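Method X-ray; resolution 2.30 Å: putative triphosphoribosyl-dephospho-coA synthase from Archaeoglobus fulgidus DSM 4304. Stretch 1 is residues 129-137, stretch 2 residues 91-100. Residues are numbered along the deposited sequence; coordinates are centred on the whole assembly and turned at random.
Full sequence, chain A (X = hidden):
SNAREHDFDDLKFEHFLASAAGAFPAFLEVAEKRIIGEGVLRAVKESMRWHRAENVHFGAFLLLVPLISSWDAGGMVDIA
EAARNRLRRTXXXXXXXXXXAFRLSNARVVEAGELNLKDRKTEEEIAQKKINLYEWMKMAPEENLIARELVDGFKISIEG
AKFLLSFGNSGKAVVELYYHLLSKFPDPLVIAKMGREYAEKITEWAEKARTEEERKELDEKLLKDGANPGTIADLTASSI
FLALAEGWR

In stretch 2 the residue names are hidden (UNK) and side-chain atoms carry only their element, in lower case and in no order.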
# COMPACT_ATOMS: atom_id res chain seq x y z
N LYS A 129 -18.32 0.14 7.59
CA LYS A 129 -17.75 -0.48 8.79
C LYS A 129 -17.42 0.53 9.88
O LYS A 129 -16.83 0.17 10.92
CB LYS A 129 -16.49 -1.29 8.44
CG LYS A 129 -16.76 -2.55 7.61
CD LYS A 129 -17.71 -3.45 8.33
CE LYS A 129 -17.78 -4.81 7.73
NZ LYS A 129 -18.84 -5.59 8.41
N LYS A 130 -17.76 1.79 9.60
CA LYS A 130 -17.52 2.89 10.53
C LYS A 130 -16.08 2.88 11.03
O LYS A 130 -15.78 2.77 12.23
CB LYS A 130 -18.55 2.84 11.67
CG LYS A 130 -19.98 3.00 11.16
CD LYS A 130 -20.98 3.04 12.31
CE LYS A 130 -22.38 2.70 11.87
NZ LYS A 130 -23.40 2.89 12.97
N ILE A 131 -15.16 2.98 10.07
CA ILE A 131 -13.75 2.88 10.38
C ILE A 131 -13.19 4.26 10.62
O ILE A 131 -13.02 5.07 9.68
CB ILE A 131 -12.95 2.10 9.31
CG1 ILE A 131 -13.60 0.73 9.08
CG2 ILE A 131 -11.50 1.98 9.75
CD1 ILE A 131 -12.83 -0.25 8.13
N ASN A 132 -12.91 4.54 11.89
CA ASN A 132 -12.40 5.84 12.23
C ASN A 132 -10.93 6.00 11.80
O ASN A 132 -10.31 5.08 11.27
CB ASN A 132 -12.68 6.14 13.70
CG ASN A 132 -11.62 5.62 14.64
OD1 ASN A 132 -10.56 5.16 14.25
ND2 ASN A 132 -11.91 5.71 15.92
N LEU A 133 -10.37 7.17 12.00
CA LEU A 133 -9.08 7.45 11.39
C LEU A 133 -8.01 6.61 12.07
O LEU A 133 -7.02 6.23 11.47
CB LEU A 133 -8.77 8.92 11.50
CG LEU A 133 -7.43 9.43 10.99
CD1 LEU A 133 -7.28 9.16 9.43
CD2 LEU A 133 -7.38 10.91 11.32
N TYR A 134 -8.23 6.34 13.35
CA TYR A 134 -7.29 5.57 14.15
C TYR A 134 -7.26 4.14 13.65
O TYR A 134 -6.19 3.60 13.35
CB TYR A 134 -7.68 5.64 15.62
CG TYR A 134 -6.76 4.88 16.52
CD1 TYR A 134 -5.52 5.41 16.85
CD2 TYR A 134 -7.14 3.65 17.09
CE1 TYR A 134 -4.66 4.76 17.71
CE2 TYR A 134 -6.26 2.96 17.96
CZ TYR A 134 -5.03 3.55 18.26
OH TYR A 134 -4.12 2.96 19.08
N GLU A 135 -8.45 3.56 13.55
CA GLU A 135 -8.63 2.16 13.11
C GLU A 135 -8.10 1.96 11.70
O GLU A 135 -7.43 0.99 11.41
CB GLU A 135 -10.09 1.72 13.23
CG GLU A 135 -10.63 1.90 14.64
CD GLU A 135 -12.16 1.90 14.76
OE1 GLU A 135 -12.88 2.45 13.88
OE2 GLU A 135 -12.66 1.36 15.76
N TRP A 136 -8.41 2.91 10.83
CA TRP A 136 -7.89 2.88 9.48
C TRP A 136 -6.37 2.77 9.53
O TRP A 136 -5.80 1.84 8.95
CB TRP A 136 -8.31 4.15 8.75
CG TRP A 136 -8.17 4.05 7.26
CD1 TRP A 136 -8.09 2.91 6.53
CD2 TRP A 136 -8.14 5.13 6.33
NE1 TRP A 136 -7.98 3.20 5.19
CE2 TRP A 136 -8.03 4.56 5.04
CE3 TRP A 136 -8.20 6.53 6.46
CZ2 TRP A 136 -7.96 5.34 3.86
CZ3 TRP A 136 -8.12 7.33 5.28
CH2 TRP A 136 -8.00 6.72 4.00
N MSE A 137 -5.74 3.71 10.24
CA MSE A 137 -4.29 3.75 10.39
C MSE A 137 -3.73 2.44 10.98
O MSE A 137 -2.63 2.05 10.61
CB MSE A 137 -3.82 4.96 11.22
CG MSE A 137 -3.98 6.33 10.57
SE MSE A 137 -3.21 6.53 8.75
CE MSE A 137 -4.76 5.98 7.70
N UNK A 91 -14.25 9.66 14.21
CA UNK A 91 -15.18 8.70 13.58
C UNK A 91 -14.86 8.55 12.08
O UNK A 91 -13.81 9.05 11.61
o UNK A 91 -18.14 10.85 13.33
o UNK A 91 -16.20 10.85 12.31
c UNK A 91 -17.02 10.35 13.11
c UNK A 91 -16.63 9.11 13.84
N UNK A 92 -15.72 7.87 11.33
CA UNK A 92 -15.43 7.50 9.93
C UNK A 92 -15.40 8.71 9.02
O UNK A 92 -14.70 8.73 8.02
c UNK A 92 -19.37 8.04 7.64
c UNK A 92 -18.09 7.58 7.90
c UNK A 92 -16.40 6.42 9.38
c UNK A 92 -20.11 7.21 9.75
c UNK A 92 -20.39 7.86 8.57
c UNK A 92 -17.79 6.93 9.09
c UNK A 92 -18.81 6.75 10.01
N UNK A 93 -16.14 9.75 9.40
CA UNK A 93 -16.10 10.99 8.65
C UNK A 93 -14.71 11.61 8.67
O UNK A 93 -14.31 12.24 7.70
n UNK A 93 -21.73 14.24 8.78
c UNK A 93 -17.12 11.96 9.18
n UNK A 93 -20.80 12.15 8.56
c UNK A 93 -18.54 11.43 9.08
n UNK A 93 -22.97 12.49 7.91
c UNK A 93 -19.50 12.56 9.09
c UNK A 93 -21.84 12.96 8.41
N UNK A 94 -13.96 11.41 9.75
CA UNK A 94 -12.57 11.91 9.77
C UNK A 94 -11.69 11.19 8.76
O UNK A 94 -10.86 11.79 8.09
c UNK A 94 -11.96 11.79 11.16
o UNK A 94 -13.37 12.21 13.06
c UNK A 94 -12.62 12.71 12.15
o UNK A 94 -12.41 13.94 11.97
N UNK A 95 -11.89 9.89 8.67
CA UNK A 95 -11.24 9.07 7.65
C UNK A 95 -11.54 9.51 6.24
O UNK A 95 -10.63 9.60 5.42
o UNK A 95 -11.02 7.10 8.92
c UNK A 95 -11.70 7.63 7.82
N UNK A 96 -12.81 9.80 5.99
CA UNK A 96 -13.30 10.24 4.69
C UNK A 96 -12.70 11.61 4.30
O UNK A 96 -12.24 11.79 3.17
c UNK A 96 -17.15 9.08 4.76
c UNK A 96 -15.60 8.94 4.71
c UNK A 96 -14.86 10.28 4.69
c UNK A 96 -15.21 8.08 3.50
N UNK A 97 -12.72 12.56 5.23
CA UNK A 97 -12.03 13.83 5.04
C UNK A 97 -10.54 13.61 4.78
O UNK A 97 -9.97 14.20 3.87
c UNK A 97 -12.17 14.70 6.27
o UNK A 97 -13.50 15.14 6.39
N UNK A 98 -9.92 12.75 5.57
CA UNK A 98 -8.51 12.55 5.34
C UNK A 98 -8.25 11.98 3.94
O UNK A 98 -7.34 12.45 3.24
c UNK A 98 -6.46 11.27 6.08
c UNK A 98 -7.87 11.72 6.46
c UNK A 98 -7.81 12.56 7.74
N UNK A 99 -9.06 11.00 3.54
CA UNK A 99 -8.99 10.40 2.21
C UNK A 99 -9.20 11.40 1.07
O UNK A 99 -8.43 11.45 0.11
c UNK A 99 -8.49 7.90 0.53
c UNK A 99 -9.93 8.33 0.88
c UNK A 99 -9.98 9.22 2.12
c UNK A 99 -10.79 7.09 1.11
N UNK A 100 -10.23 12.23 1.18
CA UNK A 100 -10.40 13.35 0.26
C UNK A 100 -9.21 14.32 0.25
O UNK A 100 -8.81 14.80 -0.80
c UNK A 100 -11.95 15.25 -0.39
o UNK A 100 -13.21 17.26 -0.48
o UNK A 100 -13.92 15.62 0.85
c UNK A 100 -13.11 16.11 0.02
c UNK A 100 -11.69 14.10 0.57

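Position 91 carries two side-chain carbons, the second bearing two oxygens, which is a carboxylate one methylene from the backbone: Asp91. Its CB points away from stretch 1, but its backbone O lies 3.6 Å from Asn132 CA in a CA-H...O contact (147° at H). As N-cap, Asp91 OD1 accepts a weak bond from the backbone N of position 93, at 3.1 Å.

Position 92 has one carbon followed by a ring of six carbons and no oxygen beyond it, hence Phe92. Phe92 CB packs 3.9 Å from Lys130 CA, and Phe92 CD1 is 4.1 Å from Lys130 CG. Lys130, in a Schellman motif with positive phi, sends the end of its side chain away.

Position 93 shows three carbons, a nitrogen, then a carbon with two more nitrogens. This guanidinium identifies Arg93, which points away and makes no contact with stretch 1.

Position 94 again has two carbons, the second with two oxygens: Asp94. Its CB is 4.3 Å from Leu133 CB, while Asp94 OD2 accepts from Asp91 N at 2.9 Å and 165°. The two aspartates thus bracket the first helical turn.

Position 95 has one carbon and one oxygen, so it is Ser95. With chi1 at -76° (m), Ser95 OG donates to Ile131 O at 2.9 Å. Leu133 N is also near Ser95 OG, at 3.1 Å, but the angle is too poor for a hydrogen bond.

Position 96 has four carbons forked at the second, defining Leu96; it points away. Position 97, one carbon and one oxygen, is Ser97, whose side chain is out of reach of stretch 1.

Position 98 has three carbons branching at the first, giving Val98. Val98 CG2 lies 3.8 Å from Leu133 CD1, and Val98 CG1 lies 4.3 Å from Trp136 CZ3.

Position 99 repeats the four-carbon fork of leucine: Leu99, with CB 3.7 Å from Trp136 CH2. Position 100 has three carbons, the third carrying two oxygens: Glu100, out of reach.

The contact joins two helix starts. Asn132 caps the helix of stretch 1, its OD1 accepting from Glu135 N at 2.7 Å, and its CA is 4.2 Å from Phe92 CA. Here Ser95 supplies the cross-stretch hydrogen bond, supported by Phe92 CA 3.4 Å from Ile131 O (151° at H). The helix axes diverge at 64°, and Trp136 reaches across to Ser95 O, Val98 and Leu99, extending the contact along the second helix; 476 Å² is buried altogether.

Stretch 2 (91-100) DFRDSLSVLE
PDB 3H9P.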